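Local coordinates for Endonuclease/exonuclease/phosphatase (Beutenbergia cavernae DSM 12333, PDB 4RUW), which belongs to the endonuclease/exonuclease/phosphatase family and joins a DNase I-like domain to an Ig-like one, its precise function being unassigned, at residues G192-P204 / H223-N237. Numbering follows the deposited sequence.
Sequences GDVVVHATHLSTP and HVDARVPSVLAGDLN
In His197, CG sits beside the backbone N (chi1 -58°), which swings the imidazole over Val224: CG2 of Val224 lies 4.2 Å from the ring centroid, a CH-pi contact over one face. NE2 of that ring shares a water with Ser230 OG and the backbone N of Asp225, while ND1 is hydrogen-bonded to Thr183 of the adjoining strand, so both nitrogens restrain its rotation. Further along 192-204, His200 instead extends CG away from its own N (chi1 -178°), laying its ring alongside Asp235, whose CB packs over a ring face 4.1 Å from the centroid. The ring and carboxylate planes are nearly parallel, but NE2 of His200 and OD2 of Asp235 make no hydrogen bond; OD2 is taken by Asn62. A water at the ring edge links NE2 of His200 to ND2 of Asn237. That same ND2 donates to Leu201 O at 2.9 Å, with the oxygen practically in the amide plane, tying together the two segments just past the strands. The backbones are in parallel register: at and before His197, Val231 N reaches Val195 O at 2.9 Å, and Val231 O in turn accepts from His197 N. Between the two histidines, Ala233 N bonds His197 O at 2.9 Å and Thr199 N bonds Ala233 O at 3.1 Å. The ladder slackens at Gly234, where Asp235 N to Thr199 O is weak at 3.5 Å, Asp235 N being also held by Asn95 OD1 of strand 91-98, before Leu201 N bonds Asp235 O at 3.0 Å. Helix 207-222 connects strands 192-200 and 230-233; with the axes of these two strands 18° apart and their bridges parallel, this is a beta-alpha-beta crossover within one of the two mixed sheets of the DNase I-like fold.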
# COMPACT_ATOMS: atom_id res chain seq x y z
N GLY A 192 -8.50 -7.77 18.01
CA GLY A 192 -8.72 -6.48 18.65
C GLY A 192 -8.78 -5.37 17.61
O GLY A 192 -9.05 -5.62 16.43
N ASP A 193 -8.52 -4.15 18.05
CA ASP A 193 -8.65 -2.98 17.19
C ASP A 193 -7.55 -2.94 16.13
O ASP A 193 -6.37 -3.09 16.43
CB ASP A 193 -8.59 -1.69 18.00
CG ASP A 193 -9.83 -1.48 18.86
OD1 ASP A 193 -10.77 -2.29 18.81
OD2 ASP A 193 -9.85 -0.46 19.58
N VAL A 194 -7.96 -2.69 14.89
CA VAL A 194 -7.02 -2.48 13.79
C VAL A 194 -7.41 -1.16 13.14
O VAL A 194 -8.56 -0.99 12.76
CB VAL A 194 -7.08 -3.63 12.75
CG1 VAL A 194 -6.16 -3.32 11.58
CG2 VAL A 194 -6.72 -4.96 13.40
N VAL A 195 -6.47 -0.22 13.04
CA VAL A 195 -6.75 1.04 12.38
C VAL A 195 -6.57 0.89 10.87
O VAL A 195 -5.53 0.45 10.41
CB VAL A 195 -5.84 2.16 12.91
CG1 VAL A 195 -6.21 3.49 12.26
CG2 VAL A 195 -5.96 2.26 14.44
N VAL A 196 -7.62 1.22 10.12
CA VAL A 196 -7.60 1.13 8.67
C VAL A 196 -7.53 2.52 8.05
O VAL A 196 -8.42 3.35 8.29
CB VAL A 196 -8.86 0.38 8.17
CG1 VAL A 196 -8.88 0.30 6.64
CG2 VAL A 196 -8.95 -1.00 8.79
N HIS A 197 -6.47 2.76 7.29
CA HIS A 197 -6.30 4.00 6.55
C HIS A 197 -6.50 3.71 5.07
O HIS A 197 -5.80 2.87 4.50
CB HIS A 197 -4.90 4.56 6.77
CG HIS A 197 -4.54 4.82 8.20
ND1 HIS A 197 -4.97 5.93 8.89
CD2 HIS A 197 -3.77 4.11 9.06
CE1 HIS A 197 -4.48 5.90 10.12
NE2 HIS A 197 -3.74 4.80 10.25
N ALA A 198 -7.45 4.42 4.46
CA ALA A 198 -7.83 4.22 3.06
C ALA A 198 -7.58 5.50 2.28
O ALA A 198 -8.06 6.56 2.68
CB ALA A 198 -9.31 3.87 2.99
N THR A 199 -6.86 5.42 1.17
CA THR A 199 -6.65 6.63 0.39
C THR A 199 -6.42 6.33 -1.08
O THR A 199 -6.45 5.16 -1.52
CB THR A 199 -5.52 7.51 0.99
OG1 THR A 199 -5.58 8.83 0.44
CG2 THR A 199 -4.15 6.92 0.70
N HIS A 200 -6.21 7.40 -1.84
CA HIS A 200 -6.06 7.38 -3.28
C HIS A 200 -5.36 8.71 -3.59
O HIS A 200 -5.89 9.78 -3.29
CB HIS A 200 -7.45 7.28 -3.94
CG HIS A 200 -7.45 7.20 -5.43
ND1 HIS A 200 -8.61 7.08 -6.15
CD2 HIS A 200 -6.44 7.23 -6.34
CE1 HIS A 200 -8.33 7.04 -7.44
NE2 HIS A 200 -7.03 7.14 -7.58
N LEU A 201 -4.13 8.64 -4.10
CA LEU A 201 -3.35 9.86 -4.34
C LEU A 201 -3.49 10.35 -5.77
O LEU A 201 -3.99 9.62 -6.63
CB LEU A 201 -1.87 9.62 -4.02
CG LEU A 201 -1.57 9.07 -2.62
CD1 LEU A 201 -0.07 9.00 -2.43
CD2 LEU A 201 -2.23 9.89 -1.52
N SER A 202 -3.02 11.56 -6.05
CA SER A 202 -3.02 12.07 -7.41
C SER A 202 -2.23 11.16 -8.35
O SER A 202 -1.33 10.45 -7.93
CB SER A 202 -2.41 13.46 -7.47
OG SER A 202 -3.20 14.42 -6.82
N THR A 203 -2.57 11.23 -9.63
CA THR A 203 -1.79 10.56 -10.66
C THR A 203 -0.51 11.34 -10.91
O THR A 203 -0.47 12.55 -10.72
CB THR A 203 -2.57 10.50 -11.98
OG1 THR A 203 -2.81 11.83 -12.45
CG2 THR A 203 -3.89 9.77 -11.77
N PRO A 204 0.56 10.66 -11.35
CA PRO A 204 1.82 11.37 -11.59
C PRO A 204 1.87 11.93 -13.00
O PRO A 204 2.77 11.63 -13.77
CB PRO A 204 2.86 10.26 -11.42
CG PRO A 204 2.16 9.04 -11.90
CD PRO A 204 0.70 9.20 -11.50
N HIS A 223 -0.36 10.59 9.68
CA HIS A 223 -1.57 10.09 10.32
C HIS A 223 -1.53 8.60 10.66
O HIS A 223 -2.48 8.07 11.24
CB HIS A 223 -2.81 10.39 9.47
CG HIS A 223 -3.25 11.82 9.56
ND1 HIS A 223 -2.63 12.83 8.86
CD2 HIS A 223 -4.23 12.40 10.28
CE1 HIS A 223 -3.21 13.98 9.15
NE2 HIS A 223 -4.18 13.75 10.01
N VAL A 224 -0.44 7.92 10.31
CA VAL A 224 -0.28 6.51 10.66
C VAL A 224 0.53 6.37 11.93
O VAL A 224 1.61 6.94 12.06
CB VAL A 224 0.42 5.71 9.55
CG1 VAL A 224 0.53 4.26 9.95
CG2 VAL A 224 -0.33 5.83 8.26
N ASP A 225 0.01 5.60 12.88
CA ASP A 225 0.72 5.32 14.12
C ASP A 225 1.19 3.86 14.11
O ASP A 225 0.40 2.95 14.34
CB ASP A 225 -0.22 5.57 15.30
CG ASP A 225 0.43 5.30 16.65
OD1 ASP A 225 1.65 5.03 16.70
OD2 ASP A 225 -0.29 5.38 17.67
N ALA A 226 2.48 3.65 13.86
CA ALA A 226 3.01 2.30 13.76
C ALA A 226 3.05 1.55 15.10
O ALA A 226 3.29 0.34 15.13
CB ALA A 226 4.37 2.29 13.09
N ARG A 227 2.81 2.26 16.20
CA ARG A 227 2.78 1.63 17.51
C ARG A 227 1.55 0.76 17.73
O ARG A 227 1.54 -0.07 18.63
CB ARG A 227 2.86 2.69 18.61
CG ARG A 227 4.12 3.53 18.59
CD ARG A 227 4.03 4.70 19.56
NE ARG A 227 2.92 5.58 19.21
CZ ARG A 227 2.57 6.65 19.92
NH1 ARG A 227 3.24 6.98 21.02
NH2 ARG A 227 1.55 7.40 19.52
N VAL A 228 0.51 0.97 16.93
CA VAL A 228 -0.71 0.17 17.06
C VAL A 228 -0.97 -0.55 15.75
O VAL A 228 -0.56 -0.07 14.70
CB VAL A 228 -1.94 1.03 17.45
CG1 VAL A 228 -1.66 1.80 18.74
CG2 VAL A 228 -2.35 1.98 16.32
N PRO A 229 -1.62 -1.72 15.80
CA PRO A 229 -1.88 -2.45 14.55
C PRO A 229 -2.67 -1.60 13.55
O PRO A 229 -3.79 -1.18 13.85
CB PRO A 229 -2.70 -3.66 15.02
CG PRO A 229 -2.22 -3.88 16.43
CD PRO A 229 -2.03 -2.50 16.98
N SER A 230 -2.08 -1.35 12.39
CA SER A 230 -2.70 -0.51 11.38
C SER A 230 -2.36 -1.01 9.99
O SER A 230 -1.31 -1.63 9.77
CB SER A 230 -2.23 0.94 11.49
OG SER A 230 -2.27 1.44 12.81
N VAL A 231 -3.24 -0.72 9.04
CA VAL A 231 -2.95 -0.92 7.63
C VAL A 231 -3.22 0.37 6.87
O VAL A 231 -4.07 1.17 7.27
CB VAL A 231 -3.76 -2.10 7.02
CG1 VAL A 231 -3.37 -3.40 7.68
CG2 VAL A 231 -5.25 -1.86 7.12
N LEU A 232 -2.47 0.57 5.80
CA LEU A 232 -2.66 1.70 4.89
C LEU A 232 -2.84 1.09 3.51
O LEU A 232 -1.98 0.35 3.04
CB LEU A 232 -1.44 2.62 4.91
CG LEU A 232 -1.36 3.66 3.79
CD1 LEU A 232 -2.54 4.62 3.82
CD2 LEU A 232 -0.04 4.41 3.85
N ALA A 233 -3.97 1.39 2.88
CA ALA A 233 -4.28 0.74 1.63
C ALA A 233 -4.89 1.70 0.64
O ALA A 233 -5.60 2.63 1.01
CB ALA A 233 -5.22 -0.45 1.86
N GLY A 234 -4.63 1.44 -0.63
CA GLY A 234 -5.29 2.13 -1.71
C GLY A 234 -4.42 2.31 -2.92
O GLY A 234 -3.31 1.78 -3.02
N ASP A 235 -4.95 3.08 -3.86
CA ASP A 235 -4.28 3.39 -5.10
C ASP A 235 -3.37 4.59 -4.84
O ASP A 235 -3.80 5.74 -4.87
CB ASP A 235 -5.34 3.72 -6.15
CG ASP A 235 -4.77 4.03 -7.52
OD1 ASP A 235 -3.53 4.12 -7.67
OD2 ASP A 235 -5.59 4.22 -8.45
N LEU A 236 -2.10 4.31 -4.55
CA LEU A 236 -1.16 5.38 -4.28
C LEU A 236 -0.63 6.02 -5.55
O LEU A 236 0.01 7.07 -5.50
CB LEU A 236 -0.01 4.89 -3.40
CG LEU A 236 -0.43 4.29 -2.06
CD1 LEU A 236 0.80 3.93 -1.24
CD2 LEU A 236 -1.36 5.22 -1.28
N ASN A 237 -0.89 5.39 -6.70
CA ASN A 237 -0.54 5.98 -7.99
C ASN A 237 0.96 6.20 -8.17
O ASN A 237 1.38 7.04 -8.97
CB ASN A 237 -1.30 7.28 -8.23
CG ASN A 237 -2.51 7.09 -9.11
OD1 ASN A 237 -2.46 6.36 -10.10
ND2 ASN A 237 -3.61 7.76 -8.77
O HOH W 1 -4.91 -0.75 16.38
O HOH W 2 -2.52 4.21 12.68
O HOH W 3 -6.21 7.56 -10.31